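Local coordinates for transcriptional activator PlcR protein (Bacillus thuringiensis, PDB 3U3W) that activates transcription of virulence genes by binding DNA through a helix-turn-helix domain once its tetratricopeptide-repeat domain has bound the quorum-sensing signal peptide PapR, at residues V151-Y156 with L188-F194; R199-A203 with S215-K221. One frame throughout, in Å; residues are numbered along the deposited sequence.

How the contacts relate
Both contacts lie in the helical C-terminal domain, whose tetratricopeptide-type repeats stack antiparallel helices, and both use helix 192-208. Along the chain, both segments of contact 1 precede those of contact 2. Contact 1 sets the first turn of helix 192-208 and the loop before it against the start of helix 153-167, whereas contact 2 pairs a later part of the same helix with its hairpin partner, helix 212-228. Their centres are about 17 Å apart and their nearest atoms about 5 Å, without touching. The loop beside the second subunit leads directly into helix 192-208, which farther along carries N201 to the bound peptide.

Contact 1 (V151-Y156 with L188-F194); sequences VYQNLY and LHDNEEF
Residues 151-156 meet 188-194 in a mixed aromatic and polar contact between the starts of two helices in the tetratricopeptide-type helical domain, helix 153-167 and helix 192-208. The edge of the Y156 ring points at the face of F194, a T-shaped stack with centroids 4.7 Å apart and planes at 74°. Phenylalanine suits this buried place, also walled by I181 and L185 of helix 171-187; L155 CB lies 3.7 Å from F194 CE2. L155 and L188 meet tip to tip through their CD1 methyls.

N191, the N-cap of helix 192-208, has a short polar side chain that serves both helices. Its CB makes a CH-pi contact over the Y152 ring; CG anti to the backbone N (chi1 -174°) stands the amide steeply to that ring, ND2 above its centre. V151 CG2, from the preceding residue, lies toward the rim of the opposite face. N191 OD1 accepts a weak capping bond from F194 N. Tyrosine brings a hydroxyl to the loop: Y152 OH donates to H189 O from well above the carbonyl plane, at a doubtfully short 2.5 Å. In the amide plane, N191 ND2 donates to Y156 OH at 2.9 Å, with an N-H...O angle of 138°.

Contact 2 (R199-A203 with S215-K221); sequences RYNHA and SLYQVNK
R199 and Q218 cross at about a right angle, yet their flat ends lie nearly coplanar, with guanidinium and amide planes only 6° apart. The arginine chain, extended from CG to NE, carries NH1 to Q218 OE1, 2.8 Å away. This hydrogen bond has an N-H...O angle of 144°, its donor somewhat tilted from the carbonyl plane; R199 NE forms a salt bridge with D195, one turn earlier. The bend at the second side-chain torsion of Q218 sets its amide across the arginine chain. Glutamine suits the place because its amide can both accept from R199 and donate to a water, 3.0 Å from Q218 NE2, which also takes a weak bond from R199 NH1. K221 CG lies toward the rim of one guanidinium face, and the rest of the lysine leads away, with NZ 7.0 Å from R199 NH1.

H202 crosses Q218 obliquely; its buried ND1 has no hydrogen-bonding partner in the model. Alanine suits the close approach at A203, whose CA is 4.4 Å from that of S215. Its small CB touches V219 CG2, and S215 OG donates to A203 O at 2.8 Å, from above the carbonyl plane.

The local helix axes run antiparallel at 161°, a helical hairpin of the tetratricopeptide-type array. Y200 and N201 touch the bound peptide, N201 ND2 bonding to its backbone. Helix 171-187 packs on H202, while helix 235-248 touches S215 and V219.

Contact 1 (V151-Y156 with L188-F194)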
# COMPACT_ATOMS: atom_id res chain seq x y z
N VAL A 151 6.31 10.96 5.49
CA VAL A 151 5.96 11.51 6.81
C VAL A 151 6.24 10.55 7.97
O VAL A 151 6.19 10.95 9.11
CB VAL A 151 4.48 12.04 6.88
CG1 VAL A 151 4.19 12.99 5.75
CG2 VAL A 151 3.47 10.89 6.89
N TYR A 152 6.55 9.28 7.67
CA TYR A 152 6.70 8.27 8.72
C TYR A 152 8.15 7.98 9.13
O TYR A 152 8.37 7.19 10.04
CB TYR A 152 6.05 6.95 8.29
CG TYR A 152 4.58 7.09 8.03
CD1 TYR A 152 3.66 7.02 9.06
CD2 TYR A 152 4.11 7.30 6.74
CE1 TYR A 152 2.30 7.16 8.82
CE2 TYR A 152 2.76 7.44 6.49
CZ TYR A 152 1.86 7.37 7.53
OH TYR A 152 0.51 7.51 7.27
N GLN A 153 9.11 8.61 8.45
CA GLN A 153 10.53 8.30 8.64
C GLN A 153 11.04 8.47 10.09
O GLN A 153 11.72 7.59 10.61
CB GLN A 153 11.39 9.10 7.67
CG GLN A 153 12.84 8.68 7.66
CD GLN A 153 13.50 8.93 6.31
OE1 GLN A 153 13.34 8.14 5.37
NE2 GLN A 153 14.24 10.02 6.21
N ASN A 154 10.71 9.59 10.73
CA ASN A 154 11.01 9.77 12.15
C ASN A 154 10.42 8.67 13.05
O ASN A 154 11.06 8.25 14.02
CB ASN A 154 10.53 11.14 12.66
CG ASN A 154 11.30 12.27 12.06
OD1 ASN A 154 12.43 12.10 11.61
ND2 ASN A 154 10.69 13.45 12.03
N LEU A 155 9.21 8.22 12.74
CA LEU A 155 8.59 7.15 13.50
C LEU A 155 9.38 5.85 13.31
O LEU A 155 9.59 5.10 14.26
CB LEU A 155 7.11 6.97 13.15
CG LEU A 155 6.25 8.20 13.49
CD1 LEU A 155 4.78 7.96 13.22
CD2 LEU A 155 6.44 8.62 14.94
N TYR A 156 9.86 5.62 12.10
CA TYR A 156 10.67 4.44 11.83
C TYR A 156 11.97 4.46 12.65
O TYR A 156 12.42 3.44 13.18
CB TYR A 156 11.01 4.35 10.35
CG TYR A 156 9.81 4.27 9.42
CD1 TYR A 156 8.59 3.80 9.87
CD2 TYR A 156 9.92 4.66 8.08
CE1 TYR A 156 7.49 3.72 9.01
CE2 TYR A 156 8.85 4.59 7.23
CZ TYR A 156 7.63 4.11 7.69
OH TYR A 156 6.54 4.04 6.85
N LEU A 188 -1.56 10.35 12.70
CA LEU A 188 -1.20 10.37 11.29
C LEU A 188 -2.13 9.51 10.45
O LEU A 188 -2.80 8.60 10.94
CB LEU A 188 0.26 9.94 11.07
CG LEU A 188 1.33 10.73 11.83
CD1 LEU A 188 2.71 10.45 11.25
CD2 LEU A 188 1.03 12.21 11.81
N HIS A 189 -2.17 9.81 9.17
CA HIS A 189 -2.88 8.99 8.20
C HIS A 189 -2.47 7.52 8.33
O HIS A 189 -1.41 7.19 8.86
CB HIS A 189 -2.66 9.53 6.78
CG HIS A 189 -3.49 10.74 6.48
ND1 HIS A 189 -3.74 11.72 7.41
CD2 HIS A 189 -4.16 11.10 5.36
CE1 HIS A 189 -4.52 12.65 6.88
NE2 HIS A 189 -4.79 12.29 5.63
N ASP A 190 -3.34 6.63 7.87
CA ASP A 190 -3.11 5.21 8.03
C ASP A 190 -1.84 4.69 7.38
O ASP A 190 -1.59 4.88 6.19
CB ASP A 190 -4.34 4.42 7.57
CG ASP A 190 -5.59 4.73 8.41
OD1 ASP A 190 -5.44 5.25 9.56
OD2 ASP A 190 -6.71 4.46 7.91
N ASN A 191 -1.03 4.04 8.21
CA ASN A 191 0.10 3.24 7.78
C ASN A 191 0.02 1.96 8.59
O ASN A 191 0.73 1.78 9.57
CB ASN A 191 1.41 3.96 8.07
CG ASN A 191 2.63 3.24 7.50
OD1 ASN A 191 2.55 2.07 7.07
ND2 ASN A 191 3.76 3.92 7.51
N GLU A 192 -0.89 1.08 8.19
CA GLU A 192 -1.25 -0.05 9.04
C GLU A 192 -0.19 -1.17 9.09
O GLU A 192 -0.07 -1.86 10.11
CB GLU A 192 -2.65 -0.56 8.70
CG GLU A 192 -3.69 0.56 8.71
CD GLU A 192 -5.08 0.11 9.09
OE1 GLU A 192 -5.36 -0.02 10.32
OE2 GLU A 192 -5.91 -0.11 8.17
N GLU A 193 0.59 -1.32 8.02
CA GLU A 193 1.75 -2.21 8.09
C GLU A 193 2.72 -1.80 9.20
O GLU A 193 3.16 -2.64 9.97
CB GLU A 193 2.48 -2.30 6.76
CG GLU A 193 1.96 -3.43 5.87
CD GLU A 193 2.44 -3.30 4.43
OE1 GLU A 193 2.85 -2.18 4.04
OE2 GLU A 193 2.41 -4.31 3.70
N PHE A 194 3.03 -0.50 9.29
CA PHE A 194 3.91 -0.03 10.35
C PHE A 194 3.32 -0.28 11.75
O PHE A 194 4.02 -0.75 12.64
CB PHE A 194 4.28 1.45 10.18
CG PHE A 194 5.31 1.92 11.17
CD1 PHE A 194 6.51 1.25 11.31
CD2 PHE A 194 5.06 3.03 11.97
CE1 PHE A 194 7.46 1.68 12.22
CE2 PHE A 194 6.00 3.48 12.90
CZ PHE A 194 7.19 2.81 13.02

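Contact 2 (R199-A203 with S215-K221)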
# COMPACT_ATOMS: atom_id res chain seq x y z
N ARG A 199 3.45 -2.95 16.95
CA ARG A 199 2.78 -3.82 17.93
C ARG A 199 3.56 -5.11 18.16
O ARG A 199 3.59 -5.65 19.27
CB ARG A 199 1.34 -4.12 17.56
CG ARG A 199 0.45 -2.90 17.63
CD ARG A 199 -1.03 -3.26 17.50
NE ARG A 199 -1.82 -2.04 17.49
CZ ARG A 199 -2.26 -1.41 18.58
NH1 ARG A 199 -2.01 -1.91 19.80
NH2 ARG A 199 -2.95 -0.29 18.45
N TYR A 200 4.20 -5.60 17.11
CA TYR A 200 4.97 -6.83 17.23
C TYR A 200 6.19 -6.65 18.12
O TYR A 200 6.49 -7.51 18.95
CB TYR A 200 5.42 -7.31 15.86
CG TYR A 200 6.35 -8.49 15.90
CD1 TYR A 200 5.88 -9.77 16.20
CD2 TYR A 200 7.70 -8.34 15.62
CE1 TYR A 200 6.73 -10.85 16.22
CE2 TYR A 200 8.56 -9.42 15.63
CZ TYR A 200 8.07 -10.67 15.92
OH TYR A 200 8.93 -11.75 15.92
N ASN A 201 6.90 -5.54 17.93
CA ASN A 201 8.12 -5.26 18.67
C ASN A 201 7.73 -5.00 20.11
O ASN A 201 8.34 -5.54 21.03
CB ASN A 201 8.86 -4.05 18.08
CG ASN A 201 9.51 -4.34 16.72
OD1 ASN A 201 9.93 -5.47 16.44
ND2 ASN A 201 9.61 -3.30 15.88
N HIS A 202 6.69 -4.19 20.27
CA HIS A 202 6.07 -3.93 21.57
C HIS A 202 5.70 -5.24 22.27
O HIS A 202 5.99 -5.40 23.46
CB HIS A 202 4.83 -3.06 21.36
CG HIS A 202 4.23 -2.55 22.63
ND1 HIS A 202 3.01 -1.92 22.68
CD2 HIS A 202 4.69 -2.57 23.91
CE1 HIS A 202 2.73 -1.58 23.93
NE2 HIS A 202 3.74 -1.97 24.69
N ALA A 203 5.08 -6.16 21.54
CA ALA A 203 4.70 -7.45 22.12
C ALA A 203 5.93 -8.20 22.60
O ALA A 203 5.90 -8.79 23.68
CB ALA A 203 3.94 -8.29 21.14
N SER A 215 1.17 -8.93 26.16
CA SER A 215 1.90 -9.28 24.97
C SER A 215 0.93 -9.93 23.99
O SER A 215 0.88 -9.56 22.82
CB SER A 215 3.04 -10.24 25.32
OG SER A 215 3.82 -10.58 24.18
N LEU A 216 0.16 -10.90 24.47
CA LEU A 216 -0.79 -11.63 23.64
C LEU A 216 -1.88 -10.68 23.12
O LEU A 216 -2.38 -10.83 21.99
CB LEU A 216 -1.41 -12.80 24.42
CG LEU A 216 -2.49 -13.64 23.75
CD1 LEU A 216 -1.97 -14.32 22.49
CD2 LEU A 216 -3.09 -14.66 24.72
N TYR A 217 -2.22 -9.69 23.94
CA TYR A 217 -3.16 -8.66 23.52
C TYR A 217 -2.65 -7.94 22.29
O TYR A 217 -3.36 -7.82 21.28
CB TYR A 217 -3.41 -7.66 24.64
CG TYR A 217 -4.20 -6.45 24.18
CD1 TYR A 217 -5.58 -6.51 24.03
CD2 TYR A 217 -3.55 -5.25 23.92
CE1 TYR A 217 -6.30 -5.39 23.60
CE2 TYR A 217 -4.26 -4.13 23.50
CZ TYR A 217 -5.64 -4.21 23.35
OH TYR A 217 -6.34 -3.11 22.94
N GLN A 218 -1.41 -7.45 22.37
CA GLN A 218 -0.79 -6.76 21.24
C GLN A 218 -0.64 -7.69 20.03
O GLN A 218 -0.89 -7.27 18.91
CB GLN A 218 0.55 -6.17 21.62
CG GLN A 218 0.45 -5.08 22.66
CD GLN A 218 -0.13 -3.81 22.08
OE1 GLN A 218 -0.11 -3.60 20.87
NE2 GLN A 218 -0.67 -2.96 22.94
N VAL A 219 -0.24 -8.94 20.28
CA VAL A 219 -0.08 -9.93 19.22
C VAL A 219 -1.39 -10.17 18.45
O VAL A 219 -1.42 -10.10 17.22
CB VAL A 219 0.45 -11.29 19.76
CG1 VAL A 219 0.31 -12.38 18.71
CG2 VAL A 219 1.88 -11.16 20.16
N ASN A 220 -2.46 -10.44 19.19
CA ASN A 220 -3.77 -10.70 18.58
C ASN A 220 -4.34 -9.49 17.85
O ASN A 220 -4.97 -9.63 16.80
CB ASN A 220 -4.77 -11.21 19.61
CG ASN A 220 -4.49 -12.64 20.02
OD1 ASN A 220 -3.89 -13.42 19.27
ND2 ASN A 220 -4.90 -13.00 21.23
N LYS A 221 -4.12 -8.32 18.43
CA LYS A 221 -4.49 -7.08 17.76
C LYS A 221 -3.74 -6.98 16.42
O LYS A 221 -4.34 -6.67 15.39
CB LYS A 221 -4.15 -5.88 18.65
CG LYS A 221 -4.81 -4.59 18.23
CD LYS A 221 -5.96 -4.23 19.16
CE LYS A 221 -6.92 -5.41 19.35
NZ LYS A 221 -8.28 -5.00 19.84
O HOH W 1 -2.45 -0.57 22.89